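Local coordinates for putative MCP-type signal transduction protein (PDB 4WY9), which probably senses chemotactic stimuli in the periplasm for a Campylobacter jejuni chemoreceptor, through a tandem-PAS domain thought to recognise its ligand indirectly, at residues Tyr80-Asp85 with Lys103-Tyr108; Phe97-Gly102 with Ile122-Glu127. All blocks are in the same frame, centred on the assembly; numbering follows the deposited sequence.

Contact 1 (Tyr80-Asp85 with Lys103-Tyr108)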
loop_
_atom_site.group_PDB
_atom_site.type_symbol
_atom_site.label_atom_id
_atom_site.label_comp_id
_atom_site.label_asym_id
_atom_site.label_seq_id
_atom_site.Cartn_x
_atom_site.Cartn_y
_atom_site.Cartn_z
ATOM N N TYR A 80 4.902 -3.605 -12.002
ATOM C CA TYR A 80 5.458 -2.797 -13.104
ATOM C C TYR A 80 6.950 -2.703 -13.083
ATOM O O TYR A 80 7.576 -2.612 -12.021
ATOM C CB TYR A 80 4.849 -1.388 -13.115
ATOM C CG TYR A 80 4.786 -0.726 -11.757
ATOM C CD1 TYR A 80 5.867 0.014 -11.255
ATOM C CD2 TYR A 80 3.655 -0.842 -10.959
ATOM C CE1 TYR A 80 5.785 0.618 -10.032
ATOM C CE2 TYR A 80 3.589 -0.248 -9.706
ATOM C CZ TYR A 80 4.658 0.477 -9.254
ATOM O OH TYR A 80 4.598 1.092 -7.995
ATOM N N LEU A 81 7.535 -2.701 -14.283
ATOM C CA LEU A 81 8.927 -2.391 -14.508
ATOM C C LEU A 81 9.006 -1.178 -15.395
ATOM O O LEU A 81 8.592 -1.217 -16.559
ATOM C CB LEU A 81 9.691 -3.556 -15.129
ATOM C CG LEU A 81 11.168 -3.255 -15.406
ATOM C CD1 LEU A 81 11.948 -2.981 -14.143
ATOM C CD2 LEU A 81 11.816 -4.399 -16.164
ATOM N N TYR A 82 9.544 -0.086 -14.859
ATOM C CA TYR A 82 9.778 1.151 -15.596
ATOM C C TYR A 82 11.273 1.202 -15.901
ATOM O O TYR A 82 12.084 1.117 -14.989
ATOM C CB TYR A 82 9.316 2.341 -14.758
ATOM C CG TYR A 82 9.698 3.715 -15.255
ATOM C CD1 TYR A 82 9.736 4.032 -16.606
ATOM C CD2 TYR A 82 9.998 4.719 -14.351
ATOM C CE1 TYR A 82 10.089 5.304 -17.033
ATOM C CE2 TYR A 82 10.343 5.976 -14.757
ATOM C CZ TYR A 82 10.403 6.275 -16.095
ATOM O OH TYR A 82 10.742 7.552 -16.480
ATOM N N LEU A 83 11.649 1.300 -17.173
ATOM C CA LEU A 83 13.044 1.480 -17.548
ATOM C C LEU A 83 13.241 2.865 -18.147
ATOM O O LEU A 83 12.504 3.248 -19.058
ATOM C CB LEU A 83 13.490 0.423 -18.544
ATOM C CG LEU A 83 13.450 -1.027 -18.032
ATOM C CD1 LEU A 83 13.881 -1.983 -19.113
ATOM C CD2 LEU A 83 14.312 -1.227 -16.826
ATOM N N ILE A 84 14.224 3.609 -17.658
ATOM C CA ILE A 84 14.417 4.995 -18.063
ATOM C C ILE A 84 14.996 5.142 -19.465
ATOM O O ILE A 84 14.698 6.144 -20.167
ATOM C CB ILE A 84 15.348 5.749 -17.066
ATOM C CG1 ILE A 84 14.947 5.459 -15.630
ATOM C CG2 ILE A 84 15.369 7.237 -17.341
ATOM C CD1 ILE A 84 16.041 5.878 -14.642
ATOM N N ASP A 85 15.820 4.188 -19.901
ATOM C CA ASP A 85 16.467 4.306 -21.203
ATOM C C ASP A 85 16.765 2.923 -21.769
ATOM O O ASP A 85 17.916 2.550 -21.922
ATOM C CB ASP A 85 17.698 5.191 -21.140
ATOM C CG ASP A 85 18.286 5.489 -22.516
ATOM O OD1 ASP A 85 17.546 5.539 -23.531
ATOM O OD2 ASP A 85 19.499 5.732 -22.581
ATOM N N LYS A 103 7.347 6.606 -22.658
ATOM C CA LYS A 103 8.132 5.940 -21.638
ATOM C C LYS A 103 7.908 4.436 -21.683
ATOM O O LYS A 103 6.864 3.965 -22.120
ATOM C CB LYS A 103 7.795 6.477 -20.248
ATOM C CG LYS A 103 8.285 7.909 -20.092
ATOM C CD LYS A 103 8.124 8.432 -18.731
ATOM C CE LYS A 103 8.830 9.792 -18.663
ATOM N NZ LYS A 103 8.095 10.790 -19.417
ATOM N N PHE A 104 8.904 3.693 -21.229
ATOM C CA PHE A 104 8.859 2.245 -21.267
ATOM C C PHE A 104 8.448 1.681 -19.915
ATOM O O PHE A 104 9.190 1.761 -18.934
ATOM C CB PHE A 104 10.201 1.650 -21.688
ATOM C CG PHE A 104 10.155 0.154 -21.807
ATOM C CD1 PHE A 104 9.673 -0.447 -22.972
ATOM C CD2 PHE A 104 10.541 -0.661 -20.756
ATOM C CE1 PHE A 104 9.585 -1.804 -23.074
ATOM C CE2 PHE A 104 10.474 -2.029 -20.868
ATOM C CZ PHE A 104 9.996 -2.599 -22.023
ATOM N N VAL A 105 7.245 1.108 -19.859
ATOM C CA VAL A 105 6.697 0.530 -18.644
ATOM C C VAL A 105 6.046 -0.807 -18.992
ATOM O O VAL A 105 5.132 -0.864 -19.818
ATOM C CB VAL A 105 5.676 1.463 -17.941
ATOM C CG1 VAL A 105 5.089 0.741 -16.735
ATOM C CG2 VAL A 105 6.288 2.792 -17.567
ATOM N N MET A 106 6.542 -1.883 -18.399
ATOM C CA MET A 106 5.909 -3.182 -18.481
ATOM C C MET A 106 4.975 -3.311 -17.301
ATOM O O MET A 106 5.448 -3.444 -16.165
ATOM C CB MET A 106 6.936 -4.293 -18.464
ATOM C CG MET A 106 7.985 -4.155 -19.575
ATOM S SD MET A 106 9.420 -5.259 -19.397
ATOM C CE MET A 106 8.741 -6.769 -19.960
ATOM N N LEU A 107 3.666 -3.255 -17.545
ATOM C CA LEU A 107 2.658 -3.259 -16.510
ATOM C C LEU A 107 1.839 -4.532 -16.612
ATOM O O LEU A 107 1.311 -4.837 -17.691
ATOM C CB LEU A 107 1.752 -2.033 -16.633
ATOM C CG LEU A 107 0.592 -1.875 -15.638
ATOM C CD1 LEU A 107 1.096 -1.765 -14.197
ATOM C CD2 LEU A 107 -0.262 -0.685 -16.007
ATOM N N TYR A 108 1.703 -5.253 -15.487
ATOM C CA TYR A 108 0.975 -6.504 -15.442
ATOM C C TYR A 108 -0.167 -6.467 -14.435
ATOM O O TYR A 108 -0.007 -5.904 -13.348
ATOM C CB TYR A 108 1.945 -7.650 -15.108
ATOM C CG TYR A 108 2.951 -7.882 -16.209
ATOM C CD1 TYR A 108 4.123 -7.159 -16.273
ATOM C CD2 TYR A 108 2.714 -8.830 -17.208
ATOM C CE1 TYR A 108 5.022 -7.371 -17.296
ATOM C CE2 TYR A 108 3.599 -9.023 -18.225
ATOM C CZ TYR A 108 4.766 -8.286 -18.259
ATOM O OH TYR A 108 5.681 -8.469 -19.273
#
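Leu-81 and Met-106 form a hydrogen-bonded antiparallel pair, and the exchange between their backbones fixes the register of two neighbouring strands. Leu-81 N donates to Met-106 O at 2.9 Å, and Met-106 N returns a bond to Leu-81 O at 2.8 Å. Carbonyl oxygens also take CA-H...O contacts, among them Tyr-80 CA to Met-106 O at 3.1 Å, so one oxygen serves two donors.

The apolar contacts divide between the two faces of the sheet. On one, Leu-81 and Met-106 run side by side, Leu-81 CD2 lying 4.1 Å from Met-106 SD. Leu-83 and Phe-104 also lie side by side, Leu-83 CD1 coming within 3.8 Å of Phe-104 CE2. On the other face, Tyr-82 slants across Val-105, whose CG2 approaches Tyr-82 CD1 to 3.8 Å, and Tyr-80 uses CB against Leu-107 CD1.

Polar atoms join in around the tyrosines. The Tyr-82 ring turns an edge to Phe-104 O, which lies in its plane, 3.3 Å from Tyr-82 CD1, while the aliphatic CD of Lys-103 is 3.6 Å from Tyr-82 OH. The Tyr-80 hydroxyl is hydrogen-bonded to Asn-167 OD1.

The pair belongs to the antiparallel sheet of the PAS-like PDC sensor domain. Helix 59-70 packs on the Leu-81 and Met-106 face, and helices 126-129 and 132-140 on the tyrosine face; strand 179-188 continues the sheet beyond strand 78-83.

Contact 2 (Phe97-Gly102 with Ile122-Glu127); sequences FNTQSG and IQASDE
Thr-99 OG1 donates a short 2.6 Å hydrogen bond to Asp-126 OD1, reaching the oxygen from above the carboxylate plane. The two side chains cross at about a right angle. Beside this bond the methyl CG2 of Thr-99 packs against the backbone, 3.6 Å from Ser-125 C. Ser-101 approaches the same carboxylate: its backbone N makes a weak bond to Asp-126 OD2 at 3.1 Å, and Ser-101 OG sits 3.0 Å from both Asp-126 OD1 and Asp-126 OD2.

Further out, a water accepts from the backbone N of both Gln-100 and Asp-126, joining the two segments a second way. A type I beta turn from Thr-99 to Gly-102, closed by Gly-102 N to Thr-99 O, brings Thr-99 and Ser-101 to the same carboxylate. Across from it, Ser-125 is the N-cap of the short helix 126-129, Ser-125 OG accepting from Glu-127 N at 2.9 Å. Gln-123 folds back at chi2 (63°), and its NE2 donates to Ala-124 O at 3.2 Å, nearly straight and in the carbonyl plane, and also to Lys-95 O.

Thr-99 OG1 also accepts from Lys-103 N, and the Lys-103 side chain touches Asp-126. The short hydroxyl bond, with weaker help from the Ser-101 backbone N-H and the nearby lysine, is consistent with an ionised Asp-126.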
loop_
_atom_site.group_PDB
_atom_site.type_symbol
_atom_site.label_atom_id
_atom_site.label_comp_id
_atom_site.label_asym_id
_atom_site.label_seq_id
_atom_site.Cartn_x
_atom_site.Cartn_y
_atom_site.Cartn_z
ATOM N N PHE A 97 3.756 -1.699 -23.805
ATOM C CA PHE A 97 4.935 -1.277 -23.046
ATOM C C PHE A 97 5.214 0.216 -23.164
ATOM O O PHE A 97 6.168 0.707 -22.565
ATOM C CB PHE A 97 6.172 -2.040 -23.490
ATOM C CG PHE A 97 6.131 -3.526 -23.267
ATOM C CD1 PHE A 97 5.261 -4.101 -22.340
ATOM C CD2 PHE A 97 6.983 -4.358 -23.962
ATOM C CE1 PHE A 97 5.256 -5.452 -22.136
ATOM C CE2 PHE A 97 7.003 -5.712 -23.769
ATOM C CZ PHE A 97 6.121 -6.284 -22.855
ATOM N N ASN A 98 4.428 0.936 -23.962
ATOM C CA ASN A 98 4.699 2.330 -24.218
ATOM C C ASN A 98 3.603 3.224 -23.629
ATOM O O ASN A 98 2.438 3.027 -23.950
ATOM C CB ASN A 98 4.783 2.604 -25.724
ATOM C CG ASN A 98 5.961 1.921 -26.347
ATOM O OD1 ASN A 98 7.030 2.576 -26.546
ATOM N ND2 ASN A 98 5.804 0.720 -26.690
ATOM N N THR A 99 4.008 4.171 -22.794
ATOM C CA THR A 99 3.065 5.132 -22.265
ATOM C C THR A 99 2.738 6.171 -23.334
ATOM O O THR A 99 3.370 6.201 -24.393
ATOM C CB THR A 99 3.589 5.822 -21.008
ATOM O OG1 THR A 99 4.619 6.762 -21.396
ATOM C CG2 THR A 99 4.124 4.826 -19.996
ATOM N N GLN A 100 1.821 7.056 -23.026
ATOM C CA GLN A 100 1.426 8.091 -23.978
ATOM C C GLN A 100 2.597 9.010 -24.328
ATOM O O GLN A 100 2.641 9.565 -25.415
ATOM C CB GLN A 100 0.266 8.924 -23.447
ATOM C CG GLN A 100 -1.005 8.134 -23.312
ATOM C CD GLN A 100 -1.916 8.308 -24.509
ATOM O OE1 GLN A 100 -1.947 9.370 -25.196
ATOM N NE2 GLN A 100 -2.709 7.287 -24.768
ATOM N N SER A 101 3.545 9.180 -23.406
ATOM C CA SER A 101 4.708 10.027 -23.644
ATOM C C SER A 101 5.922 9.203 -24.057
ATOM O O SER A 101 7.050 9.722 -24.078
ATOM C CB SER A 101 5.042 10.878 -22.430
ATOM O OG SER A 101 5.505 10.092 -21.358
ATOM N N GLY A 102 5.714 7.942 -24.417
ATOM C CA GLY A 102 6.791 7.117 -24.956
ATOM C C GLY A 102 7.741 6.568 -23.928
ATOM O O GLY A 102 8.824 6.069 -24.252
ATOM N N ILE A 122 -0.869 -5.422 -19.531
ATOM C CA ILE A 122 -1.926 -4.500 -19.914
ATOM C C ILE A 122 -1.307 -3.202 -20.343
ATOM O O ILE A 122 -0.100 -2.987 -20.156
ATOM C CB ILE A 122 -2.896 -4.238 -18.735
ATOM C CG1 ILE A 122 -2.159 -3.626 -17.528
ATOM C CG2 ILE A 122 -3.615 -5.519 -18.332
ATOM C CD1 ILE A 122 -3.071 -2.994 -16.503
ATOM N N GLN A 123 -2.110 -2.326 -20.935
ATOM C CA GLN A 123 -1.576 -1.078 -21.453
ATOM C C GLN A 123 -0.961 -0.241 -20.340
ATOM O O GLN A 123 -1.647 0.108 -19.380
ATOM C CB GLN A 123 -2.645 -0.277 -22.181
ATOM C CG GLN A 123 -2.151 1.042 -22.742
ATOM C CD GLN A 123 -1.093 0.851 -23.787
ATOM O OE1 GLN A 123 -1.337 0.223 -24.815
ATOM N NE2 GLN A 123 0.066 1.401 -23.537
ATOM N N ALA A 124 0.330 0.099 -20.482
ATOM C CA ALA A 124 1.005 0.960 -19.523
ATOM C C ALA A 124 0.623 2.404 -19.649
ATOM O O ALA A 124 0.227 2.863 -20.720
ATOM C CB ALA A 124 2.472 0.828 -19.624
ATOM N N SER A 125 0.761 3.137 -18.559
ATOM C CA SER A 125 0.360 4.496 -18.485
ATOM C C SER A 125 1.383 5.330 -17.780
ATOM O O SER A 125 2.135 4.827 -16.945
ATOM C CB SER A 125 -0.988 4.582 -17.675
ATOM O OG SER A 125 -1.135 5.723 -17.023
ATOM N N ASP A 126 1.430 6.620 -18.095
ATOM C CA ASP A 126 2.325 7.536 -17.397
ATOM C C ASP A 126 1.982 7.689 -15.929
ATOM O O ASP A 126 2.792 8.218 -15.149
ATOM C CB ASP A 126 2.330 8.900 -18.109
ATOM C CG ASP A 126 3.206 8.857 -19.355
ATOM O OD1 ASP A 126 4.317 8.320 -19.276
ATOM O OD2 ASP A 126 2.785 9.354 -20.411
ATOM N N GLU A 127 0.802 7.244 -15.512
ATOM C CA GLU A 127 0.454 7.247 -14.092
ATOM C C GLU A 127 1.513 6.482 -13.302
ATOM O O GLU A 127 1.837 6.822 -12.170
ATOM C CB GLU A 127 -0.905 6.628 -13.880
ATOM C CG GLU A 127 -1.412 6.658 -12.474
ATOM C CD GLU A 127 -2.931 6.502 -12.386
ATOM O OE1 GLU A 127 -3.356 5.410 -12.148
ATOM O OE2 GLU A 127 -3.644 7.465 -12.667
HETATM O O HOH W 1 0.146 7.270 -20.643
#

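Contacts 1 and 2 are neighbours in the first PDC sensor domain, their centres about 8 Å apart. Along the chain their segments alternate, 80-85, 97-102, 103-108, 122-127, so neither pairing closes before the other opens. The 97-102 loop leads directly into strand 104-110, which lies between strands 78-83 and 119-122 in the sheet. Phe-97 O and Val-105 N lie 2.9 Å apart, as do Leu-107 O and Ile-122 N, both probable hydrogen bonds. Contact 2 thus borders the sheet of contact 1: the loop and the start of helix 126-129 meet beside strand 104-110, on its side away from strand 78-83, within one PAS-like domain.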